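Local coordinates for ferric uptake regulation protein (Helicobacter pylori, PDB 2XIG), which probably acts as a homodimeric global repressor that uses ferrous iron as cofactor to bind the operators of the genes it controls, at residues 98-103 and 138-143; 76-81 and 88-93; 47-52 and 59-64; 5-10 and 32-37. The protein carries 2 engineered substitutions. All coordinates share one frame; numbering follows the deposited sequence.

In the fold
From the N terminus the four contacts follow one another in series, with no loop enclosing or crossing another. Interaction 4 closes the first, bringing the start of helix 7-20 back onto helix 27-38. Interaction 3 joins helices 45-52 and 61-73 across a short loop, and it touches interaction 4 through Ile52 and Val32. Interaction 2 is the hairpin that follows; its Ile77 and Tyr89 rest on Leu36 of interaction 4. The chain then leaves for interaction 1, which pairs residues 98-103 with 138-143, across 34 intervening residues. One zinc ion, bound by both Glu90 and His99, links the hairpin of interaction 2 to the strands of interaction 1.

Interaction 1: 98-103 and 138-143; sequences DHIICL and MFVWCK. With ZN (zinc ion), chain M; ZN (zinc ion), chain N; ZN (zinc ion), chain L.
A parallel strand pair in the probable dimerization region, with Ile100 beside Met138, Ile101 beside Phe139 and Cys102 beside Val140, leads directly into a four-cysteine zinc site. The backbone bonds alternate in direction: Met138 N donates to His99 O and Ile101 N to Met138 O, then Val140 N to Ile101 O and Leu103 N to Val140 O. On one face, Ile100 CG2 meets Val140 CG2 at 3.6 Å, the two side chains crossing at about a right angle; such branched residues fill a sheet face compactly. Met138, flexible and bent at chi2 and chi3, brings CE to 3.9 Å from Ile100 CG1. On the other face Ile101 and Phe139 lie side by side; just past the strand, Leu103 crosses Phe139 with its CG 3.9 Å from Phe139 CB.

Two CxxC pairs make the zinc site. Cys102 SG, anti to its backbone N (chi1 179°), binds the metal at 2.4 Å and also accepts a hydrogen bond from Cys142 N at 3.3 Å, which may steady the charge on the sulfur. Cys142, the N-cap of helix 143-146, supplies a second sulfur; Cys105 and Cys145 complete the four. At the other end Asp98 chelates another zinc through both oxygens, alongside His96, Glu117 and His134, while His99 NE2 binds a third with His42, Glu90 and His97. Residues 138-141 also pair antiparallel with a strand of the second subunit, which carries the sheet across the interface.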
loop_
_atom_site.group_PDB
_atom_site.type_symbol
_atom_site.label_atom_id
_atom_site.label_comp_id
_atom_site.label_asym_id
_atom_site.label_seq_id
_atom_site.Cartn_x
_atom_site.Cartn_y
_atom_site.Cartn_z
ATOM N N ASP C 98 -22.994 0.060 -9.311
ATOM C CA ASP C 98 -21.740 -0.340 -8.699
ATOM C C ASP C 98 -20.628 0.426 -9.380
ATOM O O ASP C 98 -20.904 1.264 -10.236
ATOM C CB ASP C 98 -21.598 -1.827 -8.873
ATOM C CG ASP C 98 -22.801 -2.565 -8.324
ATOM O OD1 ASP C 98 -22.978 -2.538 -7.097
ATOM O OD2 ASP C 98 -23.571 -3.147 -9.117
ATOM N N HIS C 99 -19.374 0.162 -9.010
ATOM C CA HIS C 99 -18.314 1.056 -9.450
ATOM C C HIS C 99 -17.087 0.376 -10.009
ATOM O O HIS C 99 -16.600 -0.608 -9.459
ATOM C CB HIS C 99 -17.872 1.956 -8.304
ATOM C CG HIS C 99 -18.956 2.842 -7.788
ATOM N ND1 HIS C 99 -19.763 2.483 -6.729
ATOM C CD2 HIS C 99 -19.381 4.063 -8.192
ATOM C CE1 HIS C 99 -20.623 3.454 -6.489
ATOM N NE2 HIS C 99 -20.412 4.422 -7.361
ATOM N N ILE C 100 -16.594 0.945 -11.103
ATOM C CA ILE C 100 -15.290 0.615 -11.653
ATOM C C ILE C 100 -14.363 1.789 -11.323
ATOM O O ILE C 100 -14.742 2.940 -11.478
ATOM C CB ILE C 100 -15.404 0.428 -13.180
ATOM C CG1 ILE C 100 -16.119 -0.889 -13.488
ATOM C CG2 ILE C 100 -14.039 0.461 -13.849
ATOM C CD1 ILE C 100 -16.776 -0.939 -14.858
ATOM N N ILE C 101 -13.156 1.499 -10.856
ATOM C CA ILE C 101 -12.216 2.552 -10.464
ATOM C C ILE C 101 -10.861 2.272 -11.088
ATOM O O ILE C 101 -10.322 1.182 -10.931
ATOM C CB ILE C 101 -12.037 2.620 -8.924
ATOM C CG1 ILE C 101 -13.389 2.763 -8.214
ATOM C CG2 ILE C 101 -11.079 3.750 -8.533
ATOM C CD1 ILE C 101 -13.935 1.451 -7.706
ATOM N N CYS C 102 -10.313 3.250 -11.805
ATOM C CA CYS C 102 -9.021 3.086 -12.443
ATOM C C CYS C 102 -7.899 3.292 -11.430
ATOM O O CYS C 102 -7.831 4.327 -10.776
ATOM C CB CYS C 102 -8.845 4.067 -13.602
ATOM S SG CYS C 102 -7.227 3.881 -14.373
ATOM N N LEU C 103 -7.027 2.300 -11.309
ATOM C CA LEU C 103 -5.924 2.359 -10.353
ATOM C C LEU C 103 -4.869 3.394 -10.713
ATOM O O LEU C 103 -4.050 3.766 -9.871
ATOM C CB LEU C 103 -5.253 0.995 -10.243
ATOM C CG LEU C 103 -6.106 -0.065 -9.562
ATOM C CD1 LEU C 103 -5.650 -1.440 -9.982
ATOM C CD2 LEU C 103 -6.057 0.102 -8.044
ATOM N N MET C 138 -14.783 -2.753 -8.867
ATOM C CA MET C 138 -13.788 -3.363 -9.730
ATOM C C MET C 138 -12.677 -2.370 -10.011
ATOM O O MET C 138 -12.938 -1.231 -10.358
ATOM C CB MET C 138 -14.408 -3.855 -11.026
ATOM C CG MET C 138 -15.013 -5.244 -10.904
ATOM S SD MET C 138 -16.688 -5.205 -11.497
ATOM C CE MET C 138 -16.435 -4.798 -13.210
ATOM N N PHE C 139 -11.439 -2.814 -9.835
ATOM C CA PHE C 139 -10.282 -1.942 -10.025
ATOM C C PHE C 139 -9.615 -2.296 -11.338
ATOM O O PHE C 139 -9.370 -3.460 -11.618
ATOM C CB PHE C 139 -9.310 -2.096 -8.853
ATOM C CG PHE C 139 -9.891 -1.648 -7.541
ATOM C CD1 PHE C 139 -9.871 -0.309 -7.191
ATOM C CD2 PHE C 139 -10.499 -2.557 -6.679
ATOM C CE1 PHE C 139 -10.418 0.123 -5.995
ATOM C CE2 PHE C 139 -11.051 -2.128 -5.481
ATOM C CZ PHE C 139 -11.006 -0.787 -5.139
ATOM N N VAL C 140 -9.332 -1.282 -12.147
ATOM C CA VAL C 140 -8.913 -1.512 -13.518
ATOM C C VAL C 140 -7.797 -0.559 -13.925
ATOM O O VAL C 140 -7.460 0.357 -13.190
ATOM C CB VAL C 140 -10.092 -1.262 -14.485
ATOM C CG1 VAL C 140 -11.270 -2.170 -14.137
ATOM C CG2 VAL C 140 -10.515 0.199 -14.426
ATOM N N TRP C 141 -7.235 -0.803 -15.104
ATOM C CA TRP C 141 -6.575 0.242 -15.880
ATOM C C TRP C 141 -7.562 0.641 -16.963
ATOM O O TRP C 141 -7.956 -0.192 -17.787
ATOM C CB TRP C 141 -5.291 -0.268 -16.539
ATOM C CG TRP C 141 -4.315 -0.883 -15.606
ATOM C CD1 TRP C 141 -4.266 -0.725 -14.252
ATOM C CD2 TRP C 141 -3.224 -1.747 -15.953
ATOM N NE1 TRP C 141 -3.216 -1.446 -13.732
ATOM C CE2 TRP C 141 -2.559 -2.081 -14.755
ATOM C CE3 TRP C 141 -2.742 -2.272 -17.160
ATOM C CZ2 TRP C 141 -1.435 -2.917 -14.725
ATOM C CZ3 TRP C 141 -1.628 -3.109 -17.130
ATOM C CH2 TRP C 141 -0.986 -3.419 -15.917
ATOM N N CYS C 142 -7.974 1.903 -16.961
ATOM C CA CYS C 142 -9.041 2.330 -17.850
ATOM C C CYS C 142 -8.513 2.464 -19.273
ATOM O O CYS C 142 -7.303 2.412 -19.512
ATOM C CB CYS C 142 -9.655 3.648 -17.368
ATOM S SG CYS C 142 -8.706 5.134 -17.804
ATOM N N LYS C 143 -9.435 2.621 -20.210
ATOM C CA LYS C 143 -9.094 2.781 -21.617
ATOM C C LYS C 143 -8.081 3.905 -21.823
ATOM O O LYS C 143 -7.100 3.735 -22.541
ATOM C CB LYS C 143 -10.359 3.072 -22.424
ATOM C CG LYS C 143 -10.129 3.189 -23.914
ATOM C CD LYS C 143 -11.431 3.488 -24.638
ATOM C CE LYS C 143 -11.225 3.554 -26.145
ATOM N NZ LYS C 143 -10.262 4.624 -26.529
HETATM ZN ZN ZN M . -7.263 5.692 -15.910
HETATM ZN ZN ZN N . -25.071 -3.806 -7.742
HETATM ZN ZN ZN L . -21.589 6.124 -7.746
#

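Interaction 2: 76-81 and 88-93; sequences FISVLE and RYEIAA. Engineered in segment 76-81: Ser78 (natural residue Cys). With ZN (zinc ion), chain L.
The Tyr89 ring takes Val79 CG2 over one face, 4.0 Å from its centroid and offset toward the rim, a CH-pi contact. Val79 and Tyr89 lie side by side and point the same way. Ile77 comes in obliquely, its CD1 3.5 Å from Tyr89 CD1; with chi1 at 66° its CG1 sits between the backbone N and the carbonyl carbon, on the way to the ring. Ile77 and Tyr89 also rest on Leu68 of helix 61-73, where apolar groups suit.

The other flat group, the Glu90 carboxylate, lies on the opposite face and grips zinc unevenly, with OE2 at 2.0 Å and OE1 at 2.6 Å. OE1 also accepts a hydrogen bond from Lys94, which would help balance its charge. On the same face the engineered Ser78 packs its CB 4.0 Å from Glu90 CG, and one water joins Ser78 OG to Ile91 O.

Paired backbone bonds hold Ser78 to Glu90 and Leu80 to Arg88. Beyond them Ala92 N donates a hydrogen bond to Phe76 O, 3.1 Å, from above the carbonyl plane, where the strand pairing gives out. His42, His97 and His99 complete the zinc site. A two-stranded antiparallel hairpin following the probable recognition helix, helix 61-73, is consistent with the wing of the winged-helix fold of the Fur family.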
loop_
_atom_site.group_PDB
_atom_site.type_symbol
_atom_site.label_atom_id
_atom_site.label_comp_id
_atom_site.label_asym_id
_atom_site.label_seq_id
_atom_site.Cartn_x
_atom_site.Cartn_y
_atom_site.Cartn_z
ATOM N N PHE C 76 -28.701 11.423 2.421
ATOM C CA PHE C 76 -28.870 12.400 1.347
ATOM C C PHE C 76 -27.787 12.223 0.284
ATOM O O PHE C 76 -27.963 12.622 -0.873
ATOM C CB PHE C 76 -28.858 13.832 1.891
ATOM C CG PHE C 76 -30.108 14.204 2.643
ATOM C CD1 PHE C 76 -31.258 14.560 1.963
ATOM C CD2 PHE C 76 -30.138 14.174 4.028
ATOM C CE1 PHE C 76 -32.416 14.894 2.654
ATOM C CE2 PHE C 76 -31.288 14.503 4.718
ATOM C CZ PHE C 76 -32.432 14.859 4.027
ATOM N N ILE C 77 -26.666 11.638 0.694
ATOM C CA ILE C 77 -25.544 11.396 -0.207
ATOM C C ILE C 77 -24.962 10.014 0.070
ATOM O O ILE C 77 -25.198 9.450 1.141
ATOM C CB ILE C 77 -24.443 12.482 -0.058
ATOM C CG1 ILE C 77 -23.781 12.408 1.323
ATOM C CG2 ILE C 77 -25.019 13.868 -0.296
ATOM C CD1 ILE C 77 -22.688 13.464 1.553
ATOM N N SER C 78 -24.222 9.475 -0.900
ATOM C CA SER C 78 -23.543 8.191 -0.770
ATOM C C SER C 78 -22.040 8.423 -0.855
ATOM O O SER C 78 -21.590 9.320 -1.574
ATOM C CB SER C 78 -23.939 7.253 -1.912
ATOM O OG SER C 78 -25.328 7.326 -2.178
ATOM N N VAL C 79 -21.280 7.594 -0.142
ATOM C CA VAL C 79 -19.812 7.648 -0.179
ATOM C C VAL C 79 -19.209 6.394 -0.829
ATOM O O VAL C 79 -19.706 5.279 -0.650
ATOM C CB VAL C 79 -19.209 7.868 1.243
ATOM C CG1 VAL C 79 -19.507 6.679 2.151
ATOM C CG2 VAL C 79 -17.708 8.128 1.167
ATOM N N LEU C 80 -18.153 6.598 -1.610
ATOM C CA LEU C 80 -17.386 5.515 -2.225
ATOM C C LEU C 80 -15.981 5.639 -1.658
ATOM O O LEU C 80 -15.380 6.699 -1.763
ATOM C CB LEU C 80 -17.340 5.708 -3.743
ATOM C CG LEU C 80 -16.533 4.739 -4.619
ATOM C CD1 LEU C 80 -17.032 3.307 -4.470
ATOM C CD2 LEU C 80 -16.563 5.174 -6.081
ATOM N N GLU C 81 -15.470 4.586 -1.030
ATOM C CA GLU C 81 -14.112 4.637 -0.485
ATOM C C GLU C 81 -13.180 3.682 -1.226
ATOM O O GLU C 81 -13.503 2.508 -1.396
ATOM C CB GLU C 81 -14.111 4.277 1.004
ATOM C CG GLU C 81 -15.257 4.876 1.797
ATOM C CD GLU C 81 -15.243 4.455 3.258
ATOM O OE1 GLU C 81 -16.331 4.151 3.796
ATOM O OE2 GLU C 81 -14.148 4.425 3.866
ATOM N N ARG C 88 -15.017 9.532 -1.893
ATOM C CA ARG C 88 -15.671 10.395 -2.857
ATOM C C ARG C 88 -17.189 10.286 -2.709
ATOM O O ARG C 88 -17.699 9.240 -2.332
ATOM C CB ARG C 88 -15.205 10.088 -4.282
ATOM C CG ARG C 88 -13.791 10.619 -4.543
ATOM C CD ARG C 88 -13.360 10.508 -5.979
ATOM N NE ARG C 88 -12.576 11.677 -6.382
ATOM C CZ ARG C 88 -11.347 11.941 -5.948
ATOM N NH1 ARG C 88 -10.758 11.121 -5.097
ATOM N NH2 ARG C 88 -10.707 13.027 -6.363
ATOM N N TYR C 89 -17.878 11.379 -2.995
ATOM C CA TYR C 89 -19.293 11.500 -2.645
ATOM C C TYR C 89 -20.182 11.755 -3.849
ATOM O O TYR C 89 -19.758 12.345 -4.846
ATOM C CB TYR C 89 -19.487 12.635 -1.631
ATOM C CG TYR C 89 -18.904 12.350 -0.263
ATOM C CD1 TYR C 89 -19.695 11.833 0.749
ATOM C CD2 TYR C 89 -17.559 12.596 0.015
ATOM C CE1 TYR C 89 -19.174 11.569 2.000
ATOM C CE2 TYR C 89 -17.027 12.328 1.260
ATOM C CZ TYR C 89 -17.839 11.816 2.247
ATOM O OH TYR C 89 -17.325 11.545 3.488
ATOM N N GLU C 90 -21.436 11.325 -3.737
ATOM C CA GLU C 90 -22.403 11.576 -4.783
ATOM C C GLU C 90 -23.788 11.679 -4.169
ATOM O O GLU C 90 -24.033 11.207 -3.052
ATOM C CB GLU C 90 -22.380 10.448 -5.808
ATOM C CG GLU C 90 -22.612 9.079 -5.192
ATOM C CD GLU C 90 -22.570 7.967 -6.223
ATOM O OE1 GLU C 90 -23.091 8.172 -7.341
ATOM O OE2 GLU C 90 -22.013 6.891 -5.906
ATOM N N ILE C 91 -24.692 12.300 -4.907
ATOM C CA ILE C 91 -26.062 12.454 -4.446
ATOM C C ILE C 91 -26.702 11.062 -4.366
ATOM O O ILE C 91 -26.446 10.208 -5.211
ATOM C CB ILE C 91 -26.834 13.399 -5.401
ATOM C CG1 ILE C 91 -28.100 13.953 -4.743
ATOM C CG2 ILE C 91 -27.095 12.725 -6.748
ATOM C CD1 ILE C 91 -27.831 14.923 -3.603
ATOM N N ALA C 92 -27.501 10.824 -3.329
ATOM C CA ALA C 92 -28.083 9.506 -3.093
ATOM C C ALA C 92 -29.236 9.210 -4.051
ATOM O O ALA C 92 -29.542 8.052 -4.317
ATOM C CB ALA C 92 -28.557 9.385 -1.647
ATOM N N ALA C 93 -29.863 10.262 -4.566
ATOM C CA ALA C 93 -31.045 10.108 -5.423
ATOM C C ALA C 93 -30.691 9.711 -6.864
ATOM O O ALA C 93 -30.971 10.452 -7.809
ATOM C CB ALA C 93 -31.867 11.387 -5.405
HETATM ZN ZN ZN L . -21.589 6.124 -7.746
HETATM O O HOH W 1 -30.310 12.472 -2.433
HETATM O O HOH W 2 -25.927 7.241 -4.995
#

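Interaction 3: 47-52 and 59-64; sequences EITHSI and TSISSV
Thr49 sits at the tight part of this contact: its OG1 lies 3.4 Å from Ile61 CG1 and 3.6 Å from Val64 CG2. A hydroxyl can be pressed among carbons here because it has a partner in its own helix, a hydrogen bond to Pro45 O. Val64 spreads its two methyls between neighbours. CG1, anti to the backbone N (chi1 172°), meets Ile48 CG2 at 4.0 Å, and CG2 meets Ile52 CD1 at the same distance as the Ile52 and Val64 side chains slide past each other in opposite directions. Ile52 turns its other branch to Thr59, with CG2 3.7 Å from Thr59 OG1, an oxygen hydrogen-bonded to Asp56 O. No hydrogen bond crosses between the two segments; they meet by side-chain packing.

The other side is polar and looser. Ser60 and Ser62 point away from residues 47-52. Ser60 is the N-cap of helix 61-73, a place that suits a small hydroxyl residue; its OG lies 2.6 Å from Ser62 OG in a hydrogen bond that either could donate. Glu12 of the fourth subunit packs on Ile61 and Ser62.

Helices 45-52 and 61-73 together are consistent with the helix-turn-helix of the Fur family, the second being the probable recognition helix. Helix 27-38 packs against both, with Leu36 against Ile48, Val32 against Ile52 and Gln28 against Val64.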
loop_
_atom_site.group_PDB
_atom_site.type_symbol
_atom_site.label_atom_id
_atom_site.label_comp_id
_atom_site.label_asym_id
_atom_site.label_seq_id
_atom_site.Cartn_x
_atom_site.Cartn_y
_atom_site.Cartn_z
ATOM N N GLU C 47 -12.689 18.901 -3.473
ATOM C CA GLU C 47 -13.327 19.461 -4.663
ATOM C C GLU C 47 -14.633 20.174 -4.331
ATOM O O GLU C 47 -14.956 21.218 -4.897
ATOM C CB GLU C 47 -13.617 18.359 -5.674
ATOM C CG GLU C 47 -12.400 17.678 -6.226
ATOM C CD GLU C 47 -12.776 16.621 -7.234
ATOM O OE1 GLU C 47 -13.425 15.624 -6.843
ATOM O OE2 GLU C 47 -12.419 16.793 -8.417
ATOM N N ILE C 48 -15.404 19.588 -3.425
ATOM C CA ILE C 48 -16.634 20.217 -2.976
ATOM C C ILE C 48 -16.327 21.559 -2.318
ATOM O O ILE C 48 -17.038 22.544 -2.524
ATOM C CB ILE C 48 -17.412 19.288 -2.015
ATOM C CG1 ILE C 48 -17.919 18.063 -2.776
ATOM C CG2 ILE C 48 -18.569 20.023 -1.351
ATOM C CD1 ILE C 48 -18.282 16.881 -1.876
ATOM N N THR C 49 -15.246 21.598 -1.542
ATOM C CA THR C 49 -14.845 22.824 -0.864
ATOM C C THR C 49 -14.453 23.873 -1.899
ATOM O O THR C 49 -14.852 25.032 -1.790
ATOM C CB THR C 49 -13.676 22.570 0.111
ATOM O OG1 THR C 49 -14.074 21.591 1.080
ATOM C CG2 THR C 49 -13.262 23.855 0.833
ATOM N N HIS C 50 -13.678 23.456 -2.900
ATOM C CA HIS C 50 -13.286 24.344 -3.993
ATOM C C HIS C 50 -14.524 25.041 -4.559
ATOM O O HIS C 50 -14.545 26.256 -4.720
ATOM C CB HIS C 50 -12.585 23.568 -5.124
ATOM C CG HIS C 50 -11.113 23.342 -4.914
ATOM N ND1 HIS C 50 -10.212 24.374 -4.750
ATOM C CD2 HIS C 50 -10.381 22.200 -4.886
ATOM C CE1 HIS C 50 -8.994 23.878 -4.610
ATOM N NE2 HIS C 50 -9.068 22.561 -4.686
ATOM N N SER C 51 -15.554 24.257 -4.880
ATOM C CA SER C 51 -16.771 24.807 -5.476
ATOM C C SER C 51 -17.480 25.810 -4.556
ATOM O O SER C 51 -17.887 26.895 -4.983
ATOM C CB SER C 51 -17.732 23.677 -5.852
ATOM O OG SER C 51 -17.090 22.737 -6.691
ATOM N N ILE C 52 -17.624 25.433 -3.291
ATOM C CA ILE C 52 -18.280 26.284 -2.301
ATOM C C ILE C 52 -17.526 27.602 -2.085
ATOM O O ILE C 52 -18.135 28.658 -1.897
ATOM C CB ILE C 52 -18.447 25.542 -0.962
ATOM C CG1 ILE C 52 -19.516 24.458 -1.099
ATOM C CG2 ILE C 52 -18.799 26.517 0.155
ATOM C CD1 ILE C 52 -19.675 23.626 0.133
ATOM N N THR C 59 -14.697 29.737 3.563
ATOM C CA THR C 59 -15.234 28.465 4.030
ATOM C C THR C 59 -14.104 27.486 4.371
ATOM O O THR C 59 -13.145 27.330 3.610
ATOM C CB THR C 59 -16.143 27.818 2.968
ATOM O OG1 THR C 59 -17.213 28.709 2.633
ATOM C CG2 THR C 59 -16.724 26.508 3.480
ATOM N N SER C 60 -14.236 26.814 5.510
ATOM C CA SER C 60 -13.224 25.873 5.981
ATOM C C SER C 60 -13.592 24.445 5.604
ATOM O O SER C 60 -14.782 24.074 5.581
ATOM C CB SER C 60 -13.080 26.003 7.499
ATOM O OG SER C 60 -12.569 24.812 8.069
ATOM N N ILE C 61 -12.586 23.635 5.298
ATOM C CA ILE C 61 -12.849 22.263 4.871
ATOM C C ILE C 61 -13.394 21.431 6.029
ATOM O O ILE C 61 -14.154 20.479 5.811
ATOM C CB ILE C 61 -11.609 21.593 4.202
ATOM C CG1 ILE C 61 -12.008 20.286 3.507
ATOM C CG2 ILE C 61 -10.480 21.362 5.210
ATOM C CD1 ILE C 61 -10.976 19.789 2.489
ATOM N N SER C 62 -13.043 21.800 7.262
ATOM C CA SER C 62 -13.638 21.132 8.429
ATOM C C SER C 62 -15.158 21.268 8.450
ATOM O O SER C 62 -15.866 20.347 8.867
ATOM C CB SER C 62 -13.056 21.666 9.741
ATOM O OG SER C 62 -13.279 23.054 9.869
ATOM N N SER C 63 -15.666 22.409 7.998
ATOM C CA SER C 63 -17.117 22.601 7.991
ATOM C C SER C 63 -17.764 21.705 6.937
ATOM O O SER C 63 -18.853 21.161 7.152
ATOM C CB SER C 63 -17.503 24.080 7.822
ATOM O OG SER C 63 -17.291 24.539 6.498
ATOM N N VAL C 64 -17.074 21.521 5.812
ATOM C CA VAL C 64 -17.578 20.651 4.753
ATOM C C VAL C 64 -17.619 19.186 5.181
ATOM O O VAL C 64 -18.603 18.489 4.918
ATOM C CB VAL C 64 -16.809 20.840 3.433
ATOM C CG1 VAL C 64 -17.229 19.776 2.422
ATOM C CG2 VAL C 64 -17.069 22.244 2.885
#

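Interaction 4: 5-10 and 32-37; sequences ETLESI and VVSVLY
The polar contact joins Tyr37 to Glu5: the phenol OH donates to Glu5 O at 2.6 Å, from a direction tilted 20° out of the carbonyl plane. Glu5 O lies at the edge of the ring, in its plane. A tyrosine suits this place because its long, flat side chain reaches from helix 27-38 to the residue just before the N-cap of helix 7-20 and still ends in a donor for a main-chain oxygen.

The ring contacts come chiefly from Leu7. Its CB stands over the centre of the Tyr37 ring, 3.8 Å from the centroid and only 6° off the normal, a well-centred CH-pi contact. Leu7 CG is anti to the backbone N (chi1 180°), and from there CD1 lies 3.8 Å from Tyr37 CG. Ile10 approaches at the rim, its CD1 3.7 Å from Tyr37 CE1.

Among the aliphatic contacts, Val33 CG1 touches both Leu7 CD1 and Ile10 CG2, each at 4.0 Å. Leu7 CD2 rests 3.6 Å from Ser34 OG, a small side chain whose hydroxyl bonds to Glu30 O in its own helix.

One capping bond and a side-chain hydrogen bond brace the start of helix 7-20. Thr6 is the N-cap, its OG1 accepting from Ser9 N at 3.0 Å. Ser9 OG in turn donates to the anti lone pair of Glu5 OE1, which also forms a salt bridge with Arg13. The contact is helix-to-helix packing in the probable DNA-binding region, where an N-terminal helix lies against the first core helix of the winged-helix fold.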
loop_
_atom_site.group_PDB
_atom_site.type_symbol
_atom_site.label_atom_id
_atom_site.label_comp_id
_atom_site.label_asym_id
_atom_site.label_seq_id
_atom_site.Cartn_x
_atom_site.Cartn_y
_atom_site.Cartn_z
ATOM N N GLU C 5 -35.133 12.223 -8.131
ATOM C CA GLU C 5 -35.887 13.207 -7.363
ATOM C C GLU C 5 -35.395 14.610 -7.716
ATOM O O GLU C 5 -34.218 14.798 -8.030
ATOM C CB GLU C 5 -35.711 12.914 -5.863
ATOM C CG GLU C 5 -36.519 13.766 -4.908
ATOM C CD GLU C 5 -36.312 13.366 -3.449
ATOM O OE1 GLU C 5 -36.900 14.015 -2.557
ATOM O OE2 GLU C 5 -35.559 12.404 -3.188
ATOM N N THR C 6 -36.292 15.595 -7.690
ATOM C CA THR C 6 -35.875 16.969 -7.950
ATOM C C THR C 6 -34.967 17.471 -6.825
ATOM O O THR C 6 -35.102 17.059 -5.670
ATOM C CB THR C 6 -37.068 17.947 -8.074
ATOM O OG1 THR C 6 -37.723 18.068 -6.807
ATOM C CG2 THR C 6 -38.051 17.473 -9.123
ATOM N N LEU C 7 -34.060 18.378 -7.166
ATOM C CA LEU C 7 -33.216 19.014 -6.158
ATOM C C LEU C 7 -34.078 19.672 -5.085
ATOM O O LEU C 7 -33.802 19.550 -3.891
ATOM C CB LEU C 7 -32.301 20.057 -6.801
ATOM C CG LEU C 7 -31.366 20.812 -5.850
ATOM C CD1 LEU C 7 -30.642 19.832 -4.937
ATOM C CD2 LEU C 7 -30.374 21.668 -6.629
ATOM N N GLU C 8 -35.124 20.375 -5.519
ATOM C CA GLU C 8 -35.983 21.108 -4.594
ATOM C C GLU C 8 -36.614 20.186 -3.558
ATOM O O GLU C 8 -36.673 20.513 -2.372
ATOM C CB GLU C 8 -37.082 21.861 -5.354
ATOM C CG GLU C 8 -36.566 23.000 -6.224
ATOM C CD GLU C 8 -36.037 22.529 -7.572
ATOM O OE1 GLU C 8 -35.562 23.386 -8.346
ATOM O OE2 GLU C 8 -36.102 21.317 -7.867
ATOM N N SER C 9 -37.093 19.040 -4.022
ATOM C CA SER C 9 -37.683 18.030 -3.149
ATOM C C SER C 9 -36.665 17.540 -2.116
ATOM O O SER C 9 -36.982 17.348 -0.940
ATOM C CB SER C 9 -38.186 16.855 -3.989
ATOM O OG SER C 9 -38.607 15.795 -3.159
ATOM N N ILE C 10 -35.430 17.344 -2.563
ATOM C CA ILE C 10 -34.366 16.905 -1.662
ATOM C C ILE C 10 -34.069 17.972 -0.608
ATOM O O ILE C 10 -33.973 17.676 0.590
ATOM C CB ILE C 10 -33.096 16.530 -2.455
ATOM C CG1 ILE C 10 -33.417 15.384 -3.418
ATOM C CG2 ILE C 10 -31.956 16.151 -1.509
ATOM C CD1 ILE C 10 -32.299 14.988 -4.328
ATOM N N VAL C 32 -23.781 22.289 -0.494
ATOM C CA VAL C 32 -23.120 20.989 -0.648
ATOM C C VAL C 32 -24.029 19.991 -1.379
ATOM O O VAL C 32 -23.602 19.257 -2.280
ATOM C CB VAL C 32 -22.715 20.389 0.713
ATOM C CG1 VAL C 32 -22.279 18.935 0.546
ATOM C CG2 VAL C 32 -21.582 21.205 1.346
ATOM N N VAL C 33 -25.290 19.951 -0.974
ATOM C CA VAL C 33 -26.236 19.058 -1.632
ATOM C C VAL C 33 -26.366 19.444 -3.097
ATOM O O VAL C 33 -26.345 18.579 -3.968
ATOM C CB VAL C 33 -27.620 19.082 -0.959
ATOM C CG1 VAL C 33 -28.642 18.300 -1.801
ATOM C CG2 VAL C 33 -27.531 18.507 0.443
ATOM N N SER C 34 -26.482 20.741 -3.361
ATOM C CA SER C 34 -26.697 21.219 -4.724
ATOM C C SER C 34 -25.479 20.961 -5.614
ATOM O O SER C 34 -25.628 20.561 -6.765
ATOM C CB SER C 34 -27.071 22.703 -4.726
ATOM O OG SER C 34 -28.255 22.926 -3.978
ATOM N N VAL C 35 -24.279 21.189 -5.084
ATOM C CA VAL C 35 -23.071 20.854 -5.837
ATOM C C VAL C 35 -23.080 19.384 -6.266
ATOM O O VAL C 35 -22.825 19.067 -7.429
ATOM C CB VAL C 35 -21.775 21.189 -5.056
ATOM C CG1 VAL C 35 -20.574 20.520 -5.705
ATOM C CG2 VAL C 35 -21.576 22.701 -4.985
ATOM N N LEU C 36 -23.386 18.484 -5.333
ATOM C CA LEU C 36 -23.395 17.061 -5.635
ATOM C C LEU C 36 -24.506 16.686 -6.605
ATOM O O LEU C 36 -24.289 15.892 -7.522
ATOM C CB LEU C 36 -23.497 16.226 -4.353
ATOM C CG LEU C 36 -22.218 16.212 -3.508
ATOM C CD1 LEU C 36 -22.464 15.598 -2.130
ATOM C CD2 LEU C 36 -21.115 15.471 -4.234
ATOM N N TYR C 37 -25.696 17.242 -6.389
ATOM C CA TYR C 37 -26.816 16.997 -7.296
ATOM C C TYR C 37 -26.426 17.361 -8.725
ATOM O O TYR C 37 -26.729 16.636 -9.674
ATOM C CB TYR C 37 -28.015 17.833 -6.872
ATOM C CG TYR C 37 -29.291 17.464 -7.599
ATOM C CD1 TYR C 37 -30.162 16.525 -7.062
ATOM C CD2 TYR C 37 -29.614 18.047 -8.820
ATOM C CE1 TYR C 37 -31.340 16.178 -7.715
ATOM C CE2 TYR C 37 -30.798 17.706 -9.487
ATOM C CZ TYR C 37 -31.651 16.769 -8.927
ATOM O OH TYR C 37 -32.825 16.419 -9.577
#